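Long-range contacts in ATP-dependent DNA helicase RecQ (Porphyromonas gingivalis, PDB 3IUO), which probably couples ATP hydrolysis to 3'-5' unwinding of duplex DNA, and is represented here by its all-helical C-terminal part alone: residues Met21-Val26 and Glu52-Ile56; Ile81-Lys86 and Val112-Phe116. One frame throughout, in Å; residues are numbered along the deposited sequence. Where two conformers were deposited one is given.

Interaction 1. Residues Met21-Val26 and Glu52-Ile56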
loop_
_atom_site.group_PDB
_atom_site.type_symbol
_atom_site.label_atom_id
_atom_site.label_comp_id
_atom_site.label_asym_id
_atom_site.label_seq_id
_atom_site.Cartn_x
_atom_site.Cartn_y
_atom_site.Cartn_z
HETATM N N MSE B 21 -21.319 13.086 -2.569
HETATM C CA MSE B 21 -20.999 13.061 -1.150
HETATM C C MSE B 21 -19.517 13.312 -0.976
HETATM O O MSE B 21 -19.112 14.025 -0.066
HETATM C CB MSE B 21 -21.383 11.725 -0.508
HETATM C CG MSE B 21 -21.094 11.667 1.003
HETATM SE SE MSE B 21 -21.302 9.869 1.762
HETATM C CE MSE B 21 -20.252 8.911 0.418
ATOM N N LYS B 22 -18.713 12.727 -1.860
ATOM C CA LYS B 22 -17.278 12.923 -1.799
ATOM C C LYS B 22 -16.883 14.354 -2.125
ATOM O O LYS B 22 -15.990 14.910 -1.499
ATOM C CB LYS B 22 -16.542 11.911 -2.680
ATOM C CG LYS B 22 -16.560 10.468 -2.115
ATOM C CD LYS B 22 -15.844 9.447 -3.009
ATOM C CE LYS B 22 -16.679 9.056 -4.218
ATOM N NZ LYS B 22 -15.934 8.061 -5.033
ATOM N N VAL B 23 -17.593 14.963 -3.077
ATOM C CA VAL B 23 -17.329 16.352 -3.409
ATOM C C VAL B 23 -17.605 17.201 -2.163
ATOM O O VAL B 23 -16.814 18.105 -1.849
ATOM C CB VAL B 23 -18.156 16.819 -4.626
ATOM C CG1 VAL B 23 -18.177 18.359 -4.708
ATOM C CG2 VAL B 23 -17.600 16.213 -5.923
ATOM N N SER B 24 -18.719 16.907 -1.473
ATOM C CA SER B 24 -19.094 17.616 -0.246
ATOM C C SER B 24 -18.042 17.442 0.840
ATOM O O SER B 24 -17.654 18.400 1.497
ATOM C CB SER B 24 -20.452 17.131 0.269
ATOM O OG SER B 24 -21.504 17.587 -0.558
ATOM N N ILE B 25 -17.554 16.212 1.009
ATOM C CA ILE B 25 -16.527 15.930 2.035
ATOM C C ILE B 25 -15.247 16.744 1.793
ATOM O O ILE B 25 -14.655 17.299 2.731
ATOM C CB ILE B 25 -16.231 14.420 2.131
ATOM C CG1 ILE B 25 -17.438 13.719 2.778
ATOM C CG2 ILE B 25 -15.005 14.145 2.998
ATOM C CD1 ILE B 25 -17.448 12.193 2.595
ATOM N N VAL B 26 -14.824 16.800 0.538
ATOM C CA VAL B 26 -13.636 17.573 0.166
ATOM C C VAL B 26 -13.851 19.047 0.503
ATOM O O VAL B 26 -12.968 19.701 1.043
ATOM C CB VAL B 26 -13.309 17.365 -1.323
ATOM C CG1 VAL B 26 -12.211 18.335 -1.773
ATOM C CG2 VAL B 26 -12.884 15.929 -1.559
ATOM N N GLU B 52 -14.198 6.716 3.154
ATOM C CA GLU B 52 -14.474 7.683 2.080
ATOM C C GLU B 52 -13.309 8.640 1.827
ATOM O O GLU B 52 -12.966 8.920 0.673
ATOM C CB GLU B 52 -15.717 8.510 2.395
ATOM C CG GLU B 52 -16.973 7.683 2.596
ATOM C CD GLU B 52 -17.503 7.033 1.328
ATOM O OE1 GLU B 52 -17.117 7.446 0.215
ATOM O OE2 GLU B 52 -18.350 6.120 1.450
ATOM N N VAL B 53 -12.681 9.110 2.898
ATOM C CA VAL B 53 -11.509 10.013 2.767
ATOM C C VAL B 53 -10.351 9.234 2.097
ATOM O O VAL B 53 -9.660 9.770 1.246
ATOM C CB VAL B 53 -11.102 10.584 4.125
ATOM C CG1 VAL B 53 -9.795 11.339 4.006
ATOM C CG2 VAL B 53 -12.214 11.481 4.667
ATOM N N GLU B 54 -10.164 7.954 2.443
ATOM C CA GLU B 54 -9.175 7.146 1.738
ATOM C C GLU B 54 -9.445 7.048 0.217
ATOM O O GLU B 54 -8.546 7.245 -0.603
ATOM C CB GLU B 54 -9.075 5.749 2.357
ATOM C CG GLU B 54 -8.433 5.818 3.739
ATOM C CD GLU B 54 -8.674 4.593 4.646
ATOM O OE1 GLU B 54 -9.515 3.719 4.349
ATOM O OE2 GLU B 54 -8.033 4.528 5.708
ATOM N N THR B 55 -10.693 6.759 -0.144
ATOM C CA THR B 55 -11.098 6.709 -1.550
ATOM C C THR B 55 -10.733 8.028 -2.274
ATOM O O THR B 55 -10.123 8.028 -3.379
ATOM C CB THR B 55 -12.586 6.395 -1.638
ATOM O OG1 THR B 55 -12.821 5.065 -1.130
ATOM C CG2 THR B 55 -13.045 6.479 -3.076
ATOM N N ILE B 56 -11.054 9.136 -1.617
ATOM C CA ILE B 56 -10.727 10.469 -2.149
ATOM C C ILE B 56 -9.214 10.632 -2.374
ATOM O O ILE B 56 -8.754 11.080 -3.436
ATOM C CB ILE B 56 -11.260 11.553 -1.189
ATOM C CG1 ILE B 56 -12.778 11.608 -1.288
ATOM C CG2 ILE B 56 -10.628 12.956 -1.471
ATOM C CD1 ILE B 56 -13.417 12.333 -0.083
#

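Interaction 2. Residues Ile81-Lys86 and Val112-Phe116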
loop_
_atom_site.group_PDB
_atom_site.type_symbol
_atom_site.label_atom_id
_atom_site.label_comp_id
_atom_site.label_asym_id
_atom_site.label_seq_id
_atom_site.Cartn_x
_atom_site.Cartn_y
_atom_site.Cartn_z
ATOM N N ILE B 81 4.152 7.670 13.987
ATOM C CA ILE B 81 3.461 7.025 12.878
ATOM C C ILE B 81 3.909 7.642 11.546
ATOM O O ILE B 81 4.118 6.925 10.574
ATOM C CB ILE B 81 1.916 7.107 13.035
ATOM C CG1 ILE B 81 1.457 6.385 14.314
ATOM C CG2 ILE B 81 1.217 6.464 11.843
ATOM C CD1 ILE B 81 0.075 6.841 14.761
ATOM N N PHE B 82 4.085 8.967 11.514
ATOM C CA PHE B 82 4.480 9.661 10.272
ATOM C C PHE B 82 5.862 9.143 9.879
ATOM O O PHE B 82 6.131 8.854 8.696
ATOM C CB PHE B 82 4.434 11.185 10.506
ATOM C CG PHE B 82 4.285 12.054 9.255
ATOM C CD1 PHE B 82 3.609 11.649 8.133
ATOM C CD2 PHE B 82 4.752 13.372 9.287
ATOM C CE1 PHE B 82 3.488 12.513 6.989
ATOM C CE2 PHE B 82 4.612 14.231 8.184
ATOM C CZ PHE B 82 3.979 13.781 7.026
ATOM N N GLU B 83 6.752 9.039 10.870
ATOM C CA GLU B 83 8.089 8.508 10.619
ATOM C C GLU B 83 8.057 7.083 10.104
ATOM O O GLU B 83 8.809 6.731 9.169
ATOM C CB GLU B 83 8.968 8.577 11.860
ATOM C CG GLU B 83 10.421 8.577 11.486
ATOM C CD GLU B 83 10.904 9.925 10.874
ATOM O OE1 GLU B 83 10.142 10.933 10.829
ATOM O OE2 GLU B 83 12.079 9.980 10.447
ATOM N N TYR B 84 7.170 6.267 10.678
ATOM C CA TYR B 84 6.960 4.925 10.150
ATOM C C TYR B 84 6.644 4.966 8.643
ATOM O O TYR B 84 7.276 4.252 7.846
ATOM C CB TYR B 84 5.850 4.173 10.917
ATOM C CG TYR B 84 5.422 2.961 10.155
ATOM C CD1 TYR B 84 6.136 1.766 10.263
ATOM C CD2 TYR B 84 4.365 3.039 9.235
ATOM C CE1 TYR B 84 5.795 0.647 9.477
ATOM C CE2 TYR B 84 4.013 1.951 8.450
ATOM C CZ TYR B 84 4.711 0.755 8.581
ATOM O OH TYR B 84 4.363 -0.322 7.821
ATOM N N PHE B 85 5.713 5.819 8.236
ATOM C CA PHE B 85 5.374 5.858 6.808
ATOM C C PHE B 85 6.518 6.368 5.933
ATOM O O PHE B 85 6.788 5.847 4.825
ATOM C CB PHE B 85 4.054 6.617 6.575
ATOM C CG PHE B 85 2.840 5.787 6.927
ATOM C CD1 PHE B 85 2.512 4.666 6.138
ATOM C CD2 PHE B 85 2.077 6.090 8.048
ATOM C CE1 PHE B 85 1.415 3.850 6.486
ATOM C CE2 PHE B 85 0.962 5.298 8.396
ATOM C CZ PHE B 85 0.628 4.186 7.607
ATOM N N LYS B 86 7.223 7.385 6.421
ATOM C CA LYS B 86 8.347 7.919 5.677
ATOM C C LYS B 86 9.416 6.875 5.407
ATOM O O LYS B 86 10.048 6.916 4.366
ATOM C CB LYS B 86 8.977 9.104 6.415
ATOM C CG LYS B 86 8.143 10.330 6.312
ATOM C CD LYS B 86 8.712 11.428 7.217
ATOM C CE LYS B 86 8.070 12.757 6.922
ATOM N NZ LYS B 86 6.676 12.671 7.363
ATOM N N VAL B 112 -3.058 9.190 9.985
ATOM C CA VAL B 112 -1.738 9.665 9.618
ATOM C C VAL B 112 -1.405 9.168 8.218
ATOM O O VAL B 112 -0.732 9.888 7.483
ATOM C CB VAL B 112 -0.655 9.260 10.632
ATOM C CG1 VAL B 112 0.731 9.777 10.218
ATOM C CG2 VAL B 112 -1.024 9.838 11.978
ATOM N N ARG B 113 -1.872 7.965 7.876
ATOM C CA ARG B 113 -1.636 7.397 6.544
ATOM C C ARG B 113 -2.315 8.286 5.474
ATOM O O ARG B 113 -1.731 8.520 4.421
ATOM C CB ARG B 113 -2.176 5.970 6.516
ATOM C CG ARG B 113 -2.017 5.254 5.172
ATOM C CD ARG B 113 -2.444 3.812 5.254
ATOM N NE ARG B 113 -2.371 3.168 3.928
ATOM C CZ ARG B 113 -3.377 3.146 3.070
ATOM N NH1 ARG B 113 -4.527 3.744 3.379
ATOM N NH2 ARG B 113 -3.218 2.561 1.894
ATOM N N ILE B 114 -3.519 8.774 5.751
ATOM C CA ILE B 114 -4.186 9.753 4.834
ATOM C C ILE B 114 -3.313 10.969 4.622
ATOM O O ILE B 114 -3.075 11.393 3.481
ATOM C CB ILE B 114 -5.592 10.140 5.350
ATOM C CG1 ILE B 114 -6.542 8.940 5.165
ATOM C CG2 ILE B 114 -6.126 11.420 4.694
ATOM C CD1 ILE B 114 -7.732 8.986 6.111
ATOM N N LYS B 115 -2.819 11.542 5.723
ATOM C CA LYS B 115 -1.956 12.723 5.666
ATOM C C LYS B 115 -0.713 12.423 4.795
ATOM O O LYS B 115 -0.349 13.190 3.889
ATOM C CB LYS B 115 -1.542 13.078 7.087
ATOM C CG LYS B 115 -0.458 14.152 7.150
ATOM C CD LYS B 115 -0.130 14.437 8.591
ATOM C CE LYS B 115 1.203 15.169 8.737
ATOM N NZ LYS B 115 1.135 16.563 8.174
ATOM N N PHE B 116 -0.073 11.308 5.079
ATOM C CA PHE B 116 1.139 10.958 4.378
ATOM C C PHE B 116 0.909 10.724 2.881
ATOM O O PHE B 116 1.674 11.232 2.046
ATOM C CB PHE B 116 1.755 9.702 5.017
ATOM C CG PHE B 116 2.952 9.169 4.288
ATOM C CD1 PHE B 116 4.217 9.713 4.484
ATOM C CD2 PHE B 116 2.790 8.121 3.413
ATOM C CE1 PHE B 116 5.324 9.205 3.816
ATOM C CE2 PHE B 116 3.893 7.605 2.726
ATOM C CZ PHE B 116 5.148 8.161 2.930
#

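Interaction 1. Residues Met21-Val26 and Glu52-Ile56
Ile56 drives its outer end into the gap between Lys22, Ile25 and Val26, and this wedge joins helix 15-30 to helix 46-58 within the RecQ-1-like helix-turn-helix domain. The short helical segments meet almost perpendicularly, at 89°, with 10.4 Å between their axes, so each offers little more than one patch of side chains. CG1 of Ile56 is anti to the carbonyl carbon and chi2 (162°) straightens the chain beyond it, which carries CD1 forward to 3.9 Å from Ile25 CG2. The other branch, Ile56 CG2, packs against Val26 CG2 at 3.7 Å. Lys22 and Ile56 run past one another in opposite senses, the lysine CB lying 4.0 Å from the isoleucine CG1. Next to this wedge, Ile25 splits its branches: CG2 faces Val53 CG2, while CD1 meets the aliphatic root of Glu52, whose chain it crosses at about a right angle. His42, from the loop after helix 35-41, touches Ile25 and Met21 as well.

Around Glu52 the contact turns from apolar to mixed. Lys22 CG and CD pass beside the Glu52 carboxylate; the bend at chi3 (-77°) then carries the rest of the chain round, leaving Lys22 NZ 3.8 Å from Thr55 CG2. The opposite charges stay apart, Lys22 NZ being 5.4 Å from Glu52 OE1; any attraction between them is therefore probably a longer-range one. Thr55 meets the lysine with its methyl branch, while its OG1 is hydrogen-bonded to Ser51 O in its own helix. Met21, present as selenomethionine, bends at chi3 and lays its methyl over the flat face of the Glu52 carboxylate, with Met21 CE 3.5 Å from Glu52 CD and equally near both carboxylate oxygens.

Interaction 2. Residues Ile81-Lys86 and Val112-Phe116
The ring of Phe116 lies over the CB of Phe85, which sits above its centre, 3.6 Å from the Phe116 centroid and 11° off the ring normal. The two rings themselves barely overlap: they are inclined by 27° and slid apart, with centroids 5.7 Å from each other. Phe82 comes to Phe116 from a different direction, setting its CE1 at the edge of that ring, 3.8 Å from Phe116 CD1. One face of the Phe82 ring is taken by Lys115, whose CE makes a CH-pi contact 3.7 Å from the ring centroid; a bend at chi4 then turns the lysine NZ to its salt bridges with Glu119 and Asp66. Arg113 places its CA over a face of the Phe85 ring and runs its extended chain past CZ and CE1 to pair with Asp91. Val112 completes the join, its CB 3.6 Å from Ile81 CG2. Residues four apart, Ile81 with Phe85 and Val112 with Phe116, line up along the facing sides of helices 75-87 and 106-121, and the crossing of -50° is consistent with ridges-into-grooves packing of i, i+4 ridges in an all-helical fold.

In the fold
Interaction 1 and interaction 2 follow one another along the chain and lie on opposite sides of its centre, about 19 Å apart between their own centres. Helices 46-58 and 106-121 connect them: Val53 CG1 packs 3.7 Å from Ile114 CG2, and Glu54 CG lies 3.9 Å from Ile114 CG1. Ile114 takes no part in the aromatic cluster of interaction 2; its side chain packs on helix 46-58, where it also touches Leu50 and Val57. Polar ties cross the same seam, with Glu54 salt-bridged to Arg110 and Arg113 hydrogen-bonded to Tyr58 OH. The ATP-driven motor belongs to portions of the helicase absent from this fragment.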